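Side-chain contacts in CRISPR-associated endonuclease Cas1 (Thermotoga maritima, PDB 4XTK), which probably acts as a metal-dependent double-stranded DNA endonuclease in CRISPR-Cas adaptive immunity, working as a homodimer that joins with Cas2: residues Thr202-Leu205 with Ser206-Gln210; Phe228-Asn231 with Leu232-Glu236; Asp244-Phe247 with Leu248-Asn252; Arg254-Glu258 with Lys259-Glu263. All blocks are in the same frame, centred on the assembly; numbering follows the deposited sequence.

Interaction 1 of 4, residues Thr202-Leu205 with Ser206-Gln210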
loop_
_atom_site.group_PDB
_atom_site.type_symbol
_atom_site.label_atom_id
_atom_site.label_comp_id
_atom_site.label_asym_id
_atom_site.label_seq_id
_atom_site.Cartn_x
_atom_site.Cartn_y
_atom_site.Cartn_z
ATOM N N THR E 202 5.632 6.813 -15.540
ATOM C CA THR E 202 6.307 6.038 -14.512
ATOM C C THR E 202 6.945 6.973 -13.499
ATOM O O THR E 202 6.983 6.684 -12.303
ATOM C CB THR E 202 7.366 5.096 -15.129
ATOM O OG1 THR E 202 6.699 4.083 -15.881
ATOM C CG2 THR E 202 8.221 4.428 -14.056
ATOM N N THR E 203 7.432 8.107 -13.987
ATOM C CA THR E 203 8.108 9.063 -13.133
ATOM C C THR E 203 7.132 9.681 -12.155
ATOM O O THR E 203 7.392 9.718 -10.948
ATOM C CB THR E 203 8.782 10.168 -13.946
ATOM O OG1 THR E 203 9.803 9.590 -14.769
ATOM C CG2 THR E 203 9.400 11.203 -13.024
ATOM N N VAL E 204 6.005 10.160 -12.678
ATOM C CA VAL E 204 4.971 10.740 -11.834
ATOM C C VAL E 204 4.488 9.716 -10.812
ATOM O O VAL E 204 4.283 10.046 -9.638
ATOM C CB VAL E 204 3.775 11.238 -12.656
ATOM C CG1 VAL E 204 2.736 11.869 -11.735
ATOM C CG2 VAL E 204 4.235 12.233 -13.712
ATOM N N LEU E 205 4.336 8.471 -11.262
ATOM C CA LEU E 205 3.887 7.381 -10.396
ATOM C C LEU E 205 4.803 7.154 -9.193
ATOM O O LEU E 205 4.334 7.030 -8.059
ATOM C CB LEU E 205 3.768 6.082 -11.188
ATOM C CG LEU E 205 3.272 4.890 -10.372
ATOM C CD1 LEU E 205 1.952 5.229 -9.691
ATOM C CD2 LEU E 205 3.129 3.651 -11.240
ATOM N N SER E 206 6.107 7.095 -9.437
ATOM C CA SER E 206 7.039 6.838 -8.352
ATOM C C SER E 206 7.043 8.017 -7.378
ATOM O O SER E 206 7.214 7.832 -6.173
ATOM C CB SER E 206 8.454 6.557 -8.883
ATOM O OG SER E 206 9.035 7.707 -9.467
ATOM N N LEU E 207 6.836 9.222 -7.898
ATOM C CA LEU E 207 6.806 10.403 -7.045
ATOM C C LEU E 207 5.537 10.447 -6.190
ATOM O O LEU E 207 5.565 10.926 -5.055
ATOM C CB LEU E 207 6.939 11.680 -7.883
ATOM C CG LEU E 207 8.341 11.909 -8.465
ATOM C CD1 LEU E 207 8.412 13.213 -9.241
ATOM C CD2 LEU E 207 9.433 11.861 -7.383
ATOM N N ILE E 208 4.431 9.943 -6.733
ATOM C CA ILE E 208 3.188 9.867 -5.979
ATOM C C ILE E 208 3.360 8.910 -4.793
ATOM O O ILE E 208 2.898 9.183 -3.685
ATOM C CB ILE E 208 2.005 9.415 -6.866
ATOM C CG1 ILE E 208 1.650 10.500 -7.893
ATOM C CG2 ILE E 208 0.776 9.108 -6.012
ATOM C CD1 ILE E 208 0.570 10.073 -8.901
ATOM N N TYR E 209 4.054 7.800 -5.023
ATOM C CA TYR E 209 4.342 6.844 -3.959
ATOM C C TYR E 209 5.189 7.465 -2.852
ATOM O O TYR E 209 5.299 6.908 -1.763
ATOM C CB TYR E 209 5.060 5.613 -4.514
ATOM C CG TYR E 209 4.159 4.562 -5.135
ATOM C CD1 TYR E 209 2.998 4.145 -4.498
ATOM C CD2 TYR E 209 4.488 3.971 -6.358
ATOM C CE1 TYR E 209 2.188 3.183 -5.057
ATOM C CE2 TYR E 209 3.682 3.004 -6.928
ATOM C CZ TYR E 209 2.535 2.613 -6.276
ATOM O OH TYR E 209 1.732 1.649 -6.844
ATOM N N GLN E 210 5.801 8.609 -3.132
ATOM C CA GLN E 210 6.579 9.312 -2.120
ATOM C C GLN E 210 5.713 10.347 -1.416
ATOM O O GLN E 210 6.213 11.135 -0.621
ATOM C CB GLN E 210 7.817 9.974 -2.731
ATOM C CG GLN E 210 8.717 9.003 -3.487
ATOM C CD GLN E 210 9.937 9.668 -4.098
ATOM O OE1 GLN E 210 10.186 10.856 -3.889
ATOM N NE2 GLN E 210 10.686 8.907 -4.885
#
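Leu205 and Tyr209 sit one helical turn apart, side by side and pointing the same way. Leu205 CD1 lies 3.9 Å from Tyr209 CE2, and Leu205 CG is about equally near to that ring atom. Leu205 CG is anti to the backbone N (chi1 -179°), on the side of the carbonyl carbon and of the residues that follow. Tyr209 CG is instead placed beside its own backbone N (chi1 -82°), which brings the ring back over the preceding turn. Tyr209 CD2 comes within 3.5 Å of Leu205 O, at an oblique approach.

Val204 and Ile208 form a second pair on another side of the helix. Their branches run across one another at a slant, with Val204 CG1 4.0 Å from Ile208 CD1. These residues lie toward the C-terminal end of helix 188-208, in the helical domain characteristic of Cas1. Val204 and Ile208 face helix 230-252 and touch Asn231 there. Leu207 turns to helix 301-316.

Ser206 is the side chain that hydrogen-bonds across the contact. Its OG stands between its own backbone N and carbonyl carbon, and Ser206 OG bonds back to Thr203 O at 3.0 Å. Leu207 N bonds to Thr203 O at 3.1 Å, from the same face of the carbonyl plane. Thr203 O is therefore gripped twice, once by a side chain and once by the helix backbone. Thr203 OG1 turns to Tyr282 OH and Leu199 O. The Tyr209 ring also meets that of Tyr77 and packs on Arg84 of the second subunit.

Interaction 2 of 4, residues Phe228-Asn231 with Leu232-Glu236; sequences FSLN and LDIAE
Phe228 O is met by Leu232, whose CD1 lies 3.7 Å away. The Phe228 ring packs instead on Leu205 and Tyr209. Ser229 stands at the N-cap without capping the helix through its hydroxyl, which is hydrogen-bonded to Arg226 NH1. Ser229 O accepts from Asp233 N at 3.1 Å. A second bond to it, from Leu232 N, is weak. Leu230 O accepts from Ile234 N, and Leu230 CD1 lies 4.4 Å from Ile234 CG1. This is the first turn of helix 230-252, which carries Glu236, probably a manganese ligand as in related proteins. Asp233 probably steadies another such ligand, His221, from the second shell: its OD1 bonds to His221 ND1, while OD2 takes the backbone N-H groups of Tyr219 and Leu220. Asn231 CG is folded between its own backbone N and carbonyl carbon (chi1 62°). This lays the amide alongside Leu232, and Asn231 OD1 lies 3.8 Å from Leu232 CG. Asn231 ND2 is hydrogen-bonded to Tyr201 O on helix 188-208. Asn231 O accepts from Ala235 N at 3.0 Å.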
loop_
_atom_site.group_PDB
_atom_site.type_symbol
_atom_site.label_atom_id
_atom_site.label_comp_id
_atom_site.label_asym_id
_atom_site.label_seq_id
_atom_site.Cartn_x
_atom_site.Cartn_y
_atom_site.Cartn_z
ATOM N N PHE E 228 -3.520 2.604 -12.759
ATOM C CA PHE E 228 -3.204 3.915 -12.187
ATOM C C PHE E 228 -3.766 5.034 -13.054
ATOM O O PHE E 228 -3.676 4.980 -14.273
ATOM C CB PHE E 228 -1.686 4.094 -12.018
ATOM C CG PHE E 228 -1.017 2.970 -11.266
ATOM C CD1 PHE E 228 -1.190 2.835 -9.891
ATOM C CD2 PHE E 228 -0.217 2.048 -11.930
ATOM C CE1 PHE E 228 -0.578 1.799 -9.187
ATOM C CE2 PHE E 228 0.394 1.012 -11.233
ATOM C CZ PHE E 228 0.211 0.889 -9.857
ATOM N N SER E 229 -4.322 6.051 -12.403
ATOM C CA SER E 229 -5.049 7.145 -13.052
ATOM C C SER E 229 -4.418 8.496 -12.731
ATOM O O SER E 229 -4.147 9.300 -13.629
ATOM C CB SER E 229 -6.529 7.146 -12.643
ATOM O OG SER E 229 -7.227 6.075 -13.251
ATOM N N LEU E 230 -4.295 8.774 -11.436
ATOM C CA LEU E 230 -3.732 10.029 -10.952
ATOM C C LEU E 230 -2.405 10.414 -11.629
ATOM O O LEU E 230 -2.169 11.594 -11.903
ATOM C CB LEU E 230 -3.544 9.962 -9.434
ATOM C CG LEU E 230 -3.108 11.289 -8.819
ATOM C CD1 LEU E 230 -4.117 12.372 -9.152
ATOM C CD2 LEU E 230 -2.884 11.175 -7.310
ATOM N N ASN E 231 -1.540 9.439 -11.898
ATOM C CA ASN E 231 -0.272 9.741 -12.567
ATOM C C ASN E 231 -0.508 10.243 -13.988
ATOM O O ASN E 231 0.195 11.138 -14.464
ATOM C CB ASN E 231 0.647 8.521 -12.587
ATOM C CG ASN E 231 0.051 7.373 -13.350
ATOM O OD1 ASN E 231 -1.159 7.148 -13.293
ATOM N ND2 ASN E 231 0.886 6.637 -14.074
ATOM N N LEU E 232 -1.507 9.671 -14.657
ATOM C CA LEU E 232 -1.892 10.143 -15.982
ATOM C C LEU E 232 -2.377 11.601 -15.942
ATOM O O LEU E 232 -2.007 12.411 -16.789
ATOM C CB LEU E 232 -2.973 9.245 -16.568
ATOM C CG LEU E 232 -2.631 7.763 -16.706
ATOM C CD1 LEU E 232 -3.784 7.035 -17.394
ATOM C CD2 LEU E 232 -1.320 7.562 -17.468
ATOM N N ASP E 233 -3.197 11.927 -14.947
ATOM C CA ASP E 233 -3.686 13.290 -14.758
ATOM C C ASP E 233 -2.545 14.310 -14.643
ATOM O O ASP E 233 -2.483 15.290 -15.392
ATOM C CB ASP E 233 -4.563 13.365 -13.506
ATOM C CG ASP E 233 -5.994 12.946 -13.765
ATOM O OD1 ASP E 233 -6.272 12.358 -14.832
ATOM O OD2 ASP E 233 -6.843 13.200 -12.886
ATOM N N ILE E 234 -1.641 14.070 -13.699
ATOM C CA ILE E 234 -0.557 15.005 -13.426
ATOM C C ILE E 234 0.425 15.105 -14.607
ATOM O O ILE E 234 0.884 16.198 -14.947
ATOM C CB ILE E 234 0.190 14.601 -12.129
ATOM C CG1 ILE E 234 -0.788 14.588 -10.954
ATOM C CG2 ILE E 234 1.326 15.562 -11.821
ATOM C CD1 ILE E 234 -1.426 15.943 -10.679
ATOM N N ALA E 235 0.714 13.974 -15.248
ATOM C CA ALA E 235 1.612 13.947 -16.405
ATOM C C ALA E 235 1.167 14.884 -17.534
ATOM O O ALA E 235 1.989 15.325 -18.335
ATOM C CB ALA E 235 1.739 12.529 -16.939
ATOM N N GLU E 236 -0.126 15.186 -17.596
ATOM C CA GLU E 236 -0.646 16.062 -18.645
ATOM C C GLU E 236 0.001 17.445 -18.602
ATOM O O GLU E 236 0.115 18.120 -19.623
ATOM C CB GLU E 236 -2.169 16.198 -18.536
ATOM C CG GLU E 236 -2.951 14.893 -18.670
ATOM C CD GLU E 236 -3.007 14.343 -20.094
ATOM O OE1 GLU E 236 -2.196 14.765 -20.945
ATOM O OE2 GLU E 236 -3.875 13.478 -20.361
#

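Interaction 3 of 4, residues Asp244-Phe247 with Leu248-Asn252; sequences DRLF and LNLVN
Leu246 and Leu250 form one of two apolar pairs here, each a single helical turn apart. They lie side by side and point the same way. Leu246 CG is anti to the backbone N (chi1 -161°), beside the carbonyl carbon. Leu250 CG is turned to its own backbone N (chi1 -72°). These torsions bring Leu246 CG and Leu250 CD1 together at 3.8 Å.

Phe247 makes the other pair. Its ring crosses Val251 at a slant, and Phe247 CE1 meets Val251 CG1 at 3.8 Å. The ring also comes to Leu248, where Phe247 CE2 is 4.1 Å from Leu248 CD2. One aromatic ring thus bridges neighbours at positions one and four residues further on.

The looser, partly exposed side belongs to Arg245 and Asn249. They also run alongside each other, but it is the aliphatic part of the arginine that takes part: Arg245 CG is 3.7 Å from Asn249 ND2. The guanidinium and amide planes stand 35° apart, and no hydrogen bond joins them. Asn249 OD1 has a weak bond to Arg128 instead. The backbone bonds are regular throughout, from Leu248 N to Asp244 O (3.0 Å) through to Val251 N to Phe247 O (3.2 Å).

This stretch is the C-terminal part of helix 230-252, a long helix of the helical domain, enclosed here by several others. Leu246 and Leu250 pack on Phe278 of helix 272-287. Phe247 and Val251 meet Leu192 of helix 188-208. Leu248 touches Ile166 of helix 148-166, and Asp244 bonds through OD2 to Tyr162 OH of that same helix.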
loop_
_atom_site.group_PDB
_atom_site.type_symbol
_atom_site.label_atom_id
_atom_site.label_comp_id
_atom_site.label_asym_id
_atom_site.label_seq_id
_atom_site.Cartn_x
_atom_site.Cartn_y
_atom_site.Cartn_z
ATOM N N ASP E 244 8.045 16.575 -25.011
ATOM C CA ASP E 244 8.036 17.265 -26.302
ATOM C C ASP E 244 9.342 18.013 -26.577
ATOM O O ASP E 244 9.866 17.980 -27.694
ATOM C CB ASP E 244 6.854 18.233 -26.381
ATOM C CG ASP E 244 5.517 17.531 -26.230
ATOM O OD1 ASP E 244 5.460 16.296 -26.424
ATOM O OD2 ASP E 244 4.521 18.216 -25.921
ATOM N N ARG E 245 9.858 18.695 -25.561
ATOM C CA ARG E 245 11.154 19.346 -25.676
ATOM C C ARG E 245 12.221 18.329 -26.069
ATOM O O ARG E 245 13.063 18.591 -26.928
ATOM C CB ARG E 245 11.533 20.035 -24.364
ATOM C CG ARG E 245 12.995 20.461 -24.288
ATOM C CD ARG E 245 13.198 21.518 -23.217
ATOM N NE ARG E 245 12.426 22.727 -23.500
ATOM C CZ ARG E 245 11.678 23.367 -22.605
ATOM N NH1 ARG E 245 11.599 22.915 -21.358
ATOM N NH2 ARG E 245 11.011 24.461 -22.957
ATOM N N LEU E 246 12.158 17.160 -25.444
ATOM C CA LEU E 246 13.104 16.090 -25.711
ATOM C C LEU E 246 12.941 15.558 -27.133
ATOM O O LEU E 246 13.924 15.285 -27.820
ATOM C CB LEU E 246 12.916 14.969 -24.696
ATOM C CG LEU E 246 14.043 13.969 -24.507
ATOM C CD1 LEU E 246 15.313 14.706 -24.129
ATOM C CD2 LEU E 246 13.646 12.978 -23.429
ATOM N N PHE E 247 11.692 15.423 -27.570
ATOM C CA PHE E 247 11.391 14.904 -28.903
ATOM C C PHE E 247 11.947 15.802 -29.999
ATOM O O PHE E 247 12.591 15.325 -30.936
ATOM C CB PHE E 247 9.880 14.728 -29.085
ATOM C CG PHE E 247 9.443 14.726 -30.516
ATOM C CD1 PHE E 247 9.735 13.653 -31.342
ATOM C CD2 PHE E 247 8.746 15.803 -31.041
ATOM C CE1 PHE E 247 9.341 13.656 -32.671
ATOM C CE2 PHE E 247 8.346 15.809 -32.372
ATOM C CZ PHE E 247 8.644 14.735 -33.184
ATOM N N LEU E 248 11.691 17.101 -29.876
ATOM C CA LEU E 248 12.202 18.083 -30.827
ATOM C C LEU E 248 13.731 18.103 -30.837
ATOM O O LEU E 248 14.361 17.990 -31.890
ATOM C CB LEU E 248 11.667 19.480 -30.497
ATOM C CG LEU E 248 10.207 19.808 -30.827
ATOM C CD1 LEU E 248 9.868 21.226 -30.384
ATOM C CD2 LEU E 248 9.925 19.624 -32.307
ATOM N N ASN E 249 14.320 18.247 -29.656
ATOM C CA ASN E 249 15.767 18.349 -29.539
ATOM C C ASN E 249 16.485 17.146 -30.131
ATOM O O ASN E 249 17.478 17.297 -30.838
ATOM C CB ASN E 249 16.169 18.527 -28.074
ATOM C CG ASN E 249 15.827 19.904 -27.542
ATOM O OD1 ASN E 249 15.277 20.740 -28.262
ATOM N ND2 ASN E 249 16.140 20.143 -26.275
ATOM N N LEU E 250 15.970 15.953 -29.864
ATOM C CA LEU E 250 16.647 14.742 -30.309
ATOM C C LEU E 250 16.527 14.494 -31.822
ATOM O O LEU E 250 17.500 14.075 -32.454
ATOM C CB LEU E 250 16.121 13.539 -29.521
ATOM C CG LEU E 250 16.608 13.517 -28.064
ATOM C CD1 LEU E 250 16.039 12.331 -27.300
ATOM C CD2 LEU E 250 18.132 13.522 -27.991
ATOM N N VAL E 251 15.359 14.758 -32.413
ATOM C CA VAL E 251 15.187 14.502 -33.845
ATOM C C VAL E 251 15.797 15.599 -34.704
ATOM O O VAL E 251 16.238 15.334 -35.820
ATOM C CB VAL E 251 13.696 14.333 -34.257
ATOM C CG1 VAL E 251 13.054 13.203 -33.478
ATOM C CG2 VAL E 251 12.914 15.637 -34.104
ATOM N N ASN E 252 15.817 16.826 -34.193
ATOM C CA ASN E 252 16.397 17.939 -34.934
ATOM C C ASN E 252 17.923 17.960 -34.869
ATOM O O ASN E 252 18.569 18.534 -35.745
ATOM C CB ASN E 252 15.841 19.277 -34.431
ATOM C CG ASN E 252 14.475 19.608 -35.020
ATOM O OD1 ASN E 252 14.056 19.030 -36.026
ATOM N ND2 ASN E 252 13.782 20.558 -34.403
#

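Interaction 4 of 4, residues Arg254-Glu258 with Lys259-Glu263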
loop_
_atom_site.group_PDB
_atom_site.type_symbol
_atom_site.label_atom_id
_atom_site.label_comp_id
_atom_site.label_asym_id
_atom_site.label_seq_id
_atom_site.Cartn_x
_atom_site.Cartn_y
_atom_site.Cartn_z
ATOM N N ARG E 254 19.515 15.118 -34.766
ATOM C CA ARG E 254 19.796 13.797 -35.316
ATOM C C ARG E 254 20.480 12.882 -34.297
ATOM O O ARG E 254 21.136 11.910 -34.666
ATOM C CB ARG E 254 20.659 13.915 -36.573
ATOM C CG ARG E 254 19.948 14.520 -37.771
ATOM C CD ARG E 254 19.333 13.446 -38.636
ATOM N NE ARG E 254 20.356 12.562 -39.182
ATOM C CZ ARG E 254 20.105 11.545 -39.998
ATOM N NH1 ARG E 254 18.861 11.287 -40.375
ATOM N NH2 ARG E 254 21.099 10.789 -40.438
ATOM N N GLN E 255 20.315 13.182 -33.013
ATOM C CA GLN E 255 20.764 12.264 -31.975
ATOM C C GLN E 255 19.923 11.017 -32.071
ATOM O O GLN E 255 20.410 9.900 -31.908
ATOM C CB GLN E 255 20.640 12.874 -30.589
ATOM C CG GLN E 255 21.698 13.895 -30.252
ATOM C CD GLN E 255 21.587 14.348 -28.814
ATOM O OE1 GLN E 255 21.081 15.433 -28.532
ATOM N NE2 GLN E 255 22.053 13.510 -27.890
ATOM N N ILE E 256 18.639 11.236 -32.327
ATOM C CA ILE E 256 17.722 10.174 -32.690
ATOM C C ILE E 256 17.412 10.300 -34.179
ATOM O O ILE E 256 17.004 11.364 -34.648
ATOM C CB ILE E 256 16.415 10.239 -31.875
ATOM C CG1 ILE E 256 16.666 9.882 -30.406
ATOM C CG2 ILE E 256 15.361 9.318 -32.478
ATOM C CD1 ILE E 256 16.947 8.409 -30.156
ATOM N N ASN E 257 17.633 9.224 -34.925
ATOM C CA ASN E 257 17.236 9.180 -36.324
ATOM C C ASN E 257 16.824 7.776 -36.744
ATOM O O ASN E 257 16.673 6.884 -35.907
ATOM C CB ASN E 257 18.354 9.696 -37.232
ATOM C CG ASN E 257 19.667 8.979 -37.008
ATOM O OD1 ASN E 257 19.780 7.776 -37.237
ATOM N ND2 ASN E 257 20.676 9.723 -36.571
ATOM N N GLU E 258 16.651 7.594 -38.051
ATOM C CA GLU E 258 16.091 6.364 -38.603
ATOM C C GLU E 258 16.916 5.115 -38.282
ATOM O O GLU E 258 16.412 3.995 -38.374
ATOM C CB GLU E 258 15.925 6.493 -40.122
ATOM C CG GLU E 258 17.203 6.850 -40.879
ATOM C CD GLU E 258 17.528 8.333 -40.836
ATOM O OE1 GLU E 258 16.765 9.100 -40.206
ATOM O OE2 GLU E 258 18.553 8.729 -41.430
ATOM N N LYS E 259 18.173 5.298 -37.899
ATOM C CA LYS E 259 19.017 4.154 -37.569
ATOM C C LYS E 259 18.627 3.532 -36.230
ATOM O O LYS E 259 19.075 2.435 -35.893
ATOM C CB LYS E 259 20.494 4.563 -37.562
ATOM C CG LYS E 259 21.026 5.048 -36.225
ATOM C CD LYS E 259 22.440 5.590 -36.387
ATOM C CE LYS E 259 23.059 5.952 -35.049
ATOM N NZ LYS E 259 24.312 6.736 -35.218
ATOM N N HIS E 260 17.781 4.231 -35.479
ATOM C CA HIS E 260 17.390 3.806 -34.137
ATOM C C HIS E 260 16.067 3.031 -34.060
ATOM O O HIS E 260 15.578 2.751 -32.962
ATOM C CB HIS E 260 17.327 5.021 -33.212
ATOM C CG HIS E 260 18.649 5.692 -33.020
ATOM N ND1 HIS E 260 18.986 6.869 -33.653
ATOM C CD2 HIS E 260 19.731 5.335 -32.289
ATOM C CE1 HIS E 260 20.213 7.216 -33.308
ATOM N NE2 HIS E 260 20.687 6.302 -32.482
ATOM N N PHE E 261 15.471 2.709 -35.206
ATOM C CA PHE E 261 14.179 2.023 -35.205
ATOM C C PHE E 261 14.186 0.679 -35.939
ATOM O O PHE E 261 14.937 0.487 -36.893
ATOM C CB PHE E 261 13.106 2.919 -35.823
ATOM C CG PHE E 261 12.876 4.204 -35.081
ATOM C CD1 PHE E 261 13.653 5.325 -35.349
ATOM C CD2 PHE E 261 11.869 4.299 -34.129
ATOM C CE1 PHE E 261 13.436 6.513 -34.675
ATOM C CE2 PHE E 261 11.642 5.485 -33.450
ATOM C CZ PHE E 261 12.427 6.594 -33.725
ATOM N N ASP E 262 13.322 -0.231 -35.492
ATOM C CA ASP E 262 13.134 -1.543 -36.125
ATOM C C ASP E 262 11.659 -1.782 -36.466
ATOM O O ASP E 262 10.773 -1.267 -35.778
ATOM C CB ASP E 262 13.634 -2.661 -35.208
ATOM C CG ASP E 262 15.100 -2.519 -34.851
ATOM O OD1 ASP E 262 15.860 -1.924 -35.644
ATOM O OD2 ASP E 262 15.484 -2.995 -33.763
ATOM N N GLU E 263 11.389 -2.572 -37.505
ATOM C CA GLU E 263 10.004 -2.785 -37.935
ATOM C C GLU E 263 9.240 -3.842 -37.121
ATOM O O GLU E 263 8.009 -3.813 -37.069
ATOM C CB GLU E 263 9.959 -3.164 -39.418
ATOM C CG GLU E 263 8.541 -3.162 -39.997
ATOM C CD GLU E 263 8.377 -4.049 -41.221
ATOM O OE1 GLU E 263 9.383 -4.616 -41.702
ATOM O OE2 GLU E 263 7.230 -4.179 -41.701
#
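Asn257 O accepts from His260 N at 2.9 Å. His260 ND1 comes to Asn257 O at 3.2 Å from the same face, above the carbonyl plane, but is less well aligned. The loop contains an Asx turn: Asn257 OD1 accepts from Lys259 N at 3.0 Å, in the carbonyl plane and on a lone pair. It leads through a short 3-10 turn from helix 230-252 into strand 261-262. Asn257 CG stands between its backbone N and carbonyl carbon (chi1 54°), which folds OD1 over the turn. His260 ND1 can also accept from Asn257 N at 3.0 Å, almost perfectly straight (178°) and in the ring plane. The two ND1 bonds are alternatives, because the one to Asn257 O holds only if ND1 is protonated. Ile256 CD1 lies over one face of the imidazole toward the rim, Lys259 CG over the centre of the opposite face. Arg254 and Glu258 form a salt bridge, Arg254 NH1 to Glu258 OE2 at 2.8 Å, and Glu258 OE1 has a second partner in Arg174. Phe261 meets Phe188 of helix 188-208 and crosses Ile256 at about a right angle; Phe261 CE1 lies 4.0 Å from Ile256 CG2.

Interactions 2 and 3 are buried and share helix 230-252, at its start and its end, with centres about 22 Å apart. Interaction 1 is partly buried and lies toward the C-terminal end of helix 188-208; it packs directly on interaction 2, through Val204 against Ile234. Interaction 4 is also partly buried but lies farthest from the centre of the chain. It touches interaction 3, where Leu250 O probably takes a hydrogen bond from Ile256 N. The helical contacts rely mainly on apolar pairs and regular backbone bonds, whereas in interaction 4 side-chain hydrogen bonds and a salt bridge dominate. Of the four, interaction 2 contains the predicted metal ligand Glu236.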